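Alpha-amylase (Eubacterium rectale DSM 17629, PDB 6AZ5) probably binds starch through this family 41 carbohydrate-binding module, which would hold the surface-anchored amylase of a gut bacterium to its substrate. Local coordinates at residues E96-Y101 with P108-P113. Residues are numbered along the deposited sequence; the frame is centred on the assembly and turned at random.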
loop_
_atom_site.group_PDB
_atom_site.type_symbol
_atom_site.label_atom_id
_atom_site.label_comp_id
_atom_site.label_asym_id
_atom_site.label_seq_id
_atom_site.Cartn_x
_atom_site.Cartn_y
_atom_site.Cartn_z
ATOM N N GLU A 96 -4.527 -14.612 8.400
ATOM C CA GLU A 96 -4.925 -14.087 9.706
ATOM C C GLU A 96 -4.479 -12.640 9.899
ATOM O O GLU A 96 -5.303 -11.747 10.106
ATOM C CB GLU A 96 -4.358 -14.970 10.824
ATOM C CG GLU A 96 -4.574 -14.454 12.253
ATOM C CD GLU A 96 -5.999 -14.002 12.546
ATOM O OE1 GLU A 96 -6.952 -14.519 11.922
ATOM O OE2 GLU A 96 -6.159 -13.122 13.422
ATOM N N ASN A 97 -3.174 -12.418 9.836
ATOM C CA ASN A 97 -2.632 -11.070 9.862
ATOM C C ASN A 97 -1.991 -10.764 8.512
ATOM O O ASN A 97 -0.770 -10.633 8.405
ATOM C CB ASN A 97 -1.620 -10.913 10.999
ATOM C CG ASN A 97 -1.022 -9.514 11.065
ATOM O OD1 ASN A 97 -1.680 -8.523 10.736
ATOM N ND2 ASN A 97 0.240 -9.431 11.481
ATOM N N GLU A 98 -2.822 -10.669 7.476
ATOM C CA GLU A 98 -2.310 -10.435 6.133
ATOM C C GLU A 98 -1.601 -9.087 6.034
ATOM O O GLU A 98 -2.172 -8.037 6.328
ATOM C CB GLU A 98 -3.424 -10.514 5.090
ATOM C CG GLU A 98 -2.900 -10.277 3.680
ATOM C CD GLU A 98 -3.899 -10.615 2.597
ATOM O OE1 GLU A 98 -5.089 -10.829 2.904
ATOM O OE2 GLU A 98 -3.484 -10.660 1.425
ATOM N N VAL A 99 -0.346 -9.140 5.618
ATOM C CA VAL A 99 0.453 -7.947 5.432
ATOM C C VAL A 99 1.016 -7.924 4.019
ATOM O O VAL A 99 1.556 -8.921 3.547
ATOM C CB VAL A 99 1.595 -7.882 6.457
ATOM C CG1 VAL A 99 2.545 -6.745 6.133
ATOM C CG2 VAL A 99 1.021 -7.716 7.851
ATOM N N LEU A 100 0.862 -6.792 3.338
ATOM C CA LEU A 100 1.487 -6.597 2.034
ATOM C C LEU A 100 2.646 -5.606 2.131
ATOM O O LEU A 100 2.554 -4.582 2.814
ATOM C CB LEU A 100 0.461 -6.126 1.004
ATOM C CG LEU A 100 -0.358 -7.211 0.289
ATOM C CD1 LEU A 100 0.546 -8.247 -0.352
ATOM C CD2 LEU A 100 -1.368 -7.881 1.220
ATOM N N TYR A 101 3.747 -5.938 1.463
ATOM C CA TYR A 101 4.902 -5.057 1.392
ATOM C C TYR A 101 5.033 -4.475 -0.004
ATOM O O TYR A 101 5.357 -5.174 -0.963
ATOM C CB TYR A 101 6.176 -5.795 1.775
ATOM C CG TYR A 101 6.178 -6.283 3.198
ATOM C CD1 TYR A 101 6.652 -5.484 4.229
ATOM C CD2 TYR A 101 5.689 -7.539 3.513
ATOM C CE1 TYR A 101 6.647 -5.934 5.535
ATOM C CE2 TYR A 101 5.681 -7.995 4.809
ATOM C CZ TYR A 101 6.157 -7.193 5.817
ATOM O OH TYR A 101 6.141 -7.660 7.108
ATOM N N PRO A 108 3.244 -5.303 -4.923
ATOM C CA PRO A 108 3.315 -5.587 -3.486
ATOM C C PRO A 108 3.390 -7.092 -3.242
ATOM O O PRO A 108 2.790 -7.861 -3.999
ATOM C CB PRO A 108 2.007 -4.997 -2.936
ATOM C CG PRO A 108 1.518 -4.048 -4.006
ATOM C CD PRO A 108 1.964 -4.676 -5.296
ATOM N N VAL A 109 4.126 -7.501 -2.212
ATOM C CA VAL A 109 4.290 -8.919 -1.910
ATOM C C VAL A 109 3.993 -9.243 -0.449
ATOM O O VAL A 109 4.108 -8.385 0.429
ATOM C CB VAL A 109 5.706 -9.390 -2.235
ATOM C CG1 VAL A 109 5.894 -9.487 -3.749
ATOM C CG2 VAL A 109 6.722 -8.454 -1.596
ATOM N N HIS A 110 3.618 -10.493 -0.195
ATOM C CA HIS A 110 3.241 -10.921 1.146
ATOM C C HIS A 110 4.429 -11.126 2.073
ATOM O O HIS A 110 4.261 -11.176 3.292
ATOM C CB HIS A 110 2.422 -12.206 1.079
ATOM C CG HIS A 110 1.007 -11.992 0.646
ATOM N ND1 HIS A 110 0.595 -12.174 -0.658
ATOM C CD2 HIS A 110 -0.082 -11.596 1.336
ATOM C CE1 HIS A 110 -0.694 -11.909 -0.747
ATOM N NE2 HIS A 110 -1.134 -11.554 0.450
ATOM N N GLU A 111 5.626 -11.244 1.514
ATOM C CA GLU A 111 6.797 -11.403 2.365
ATOM C C GLU A 111 7.688 -10.171 2.338
ATOM O O GLU A 111 7.897 -9.553 1.294
ATOM C CB GLU A 111 7.602 -12.634 1.973
ATOM C CG GLU A 111 8.394 -13.205 3.141
ATOM C CD GLU A 111 8.650 -14.693 3.006
ATOM O OE1 GLU A 111 7.731 -15.425 2.575
ATOM O OE2 GLU A 111 9.774 -15.128 3.330
ATOM N N LYS A 112 8.209 -9.833 3.511
ATOM C CA LYS A 112 9.027 -8.647 3.710
ATOM C C LYS A 112 10.329 -8.708 2.920
ATOM O O LYS A 112 11.127 -9.625 3.105
ATOM C CB LYS A 112 9.313 -8.482 5.199
ATOM C CG LYS A 112 10.251 -7.367 5.558
ATOM C CD LYS A 112 10.321 -7.257 7.064
ATOM C CE LYS A 112 11.565 -6.535 7.505
ATOM N NZ LYS A 112 11.517 -6.229 8.962
ATOM N N PRO A 113 10.540 -7.727 2.029
ATOM C CA PRO A 113 11.740 -7.646 1.193
ATOM C C PRO A 113 12.932 -7.010 1.895
ATOM O O PRO A 113 12.796 -6.465 2.991
ATOM C CB PRO A 113 11.285 -6.777 0.019
ATOM C CG PRO A 113 10.249 -5.900 0.596
ATOM C CD PRO A 113 9.543 -6.713 1.654
#
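Two side-chain torsions bring E98 and H110 together: E98 sends CG trans to its own backbone N (chi1 -180°) and stays extended, while H110 turns CG beside its N (chi1 -76°), which carries the imidazole back to L100 and E98 although the CB bond points away. H110 NE2 then donates to E98 OE2 at 2.7 Å, an almost straight bond in the ring plane that reaches OE2 on its anti side, tilted 27° out of the carboxylate plane. Against one face of the same ring, L100 CD1 sits 3.7 Å from its centroid, nearly on the normal, a CH-pi contact that leaves the ring edge to the acid.

The contact illustrates how a loop can be pinned to a strand by one backbone bridge flanked by side-chain contacts. Y101 and V109 form that isolated antiparallel hydrogen-bonded pair, with Y101 N to V109 O at 2.7 Å and V109 N to Y101 O at 2.9 Å. Further along, the chain passes over the tyrosine: K112 CA stands 3.5 Å from the centroid of the Y101 ring, K112 CB leans over CZ, and P113 CD packs on Y101 CB at 3.5 Å. The lysine chain runs on, extended, to salt bridges with D44 and E46.

The segment after strand 99-103 is thus tied back along that strand, which strand 3-10 pairs in parallel. E98 is shared: its OE2 also accepts from S93 N, and OE1 accepts from G94 N and bonds to H3. So many donors around one buried carboxylate would be expected to favour its ionised form, and the acid in turn may raise the proton affinity of H110.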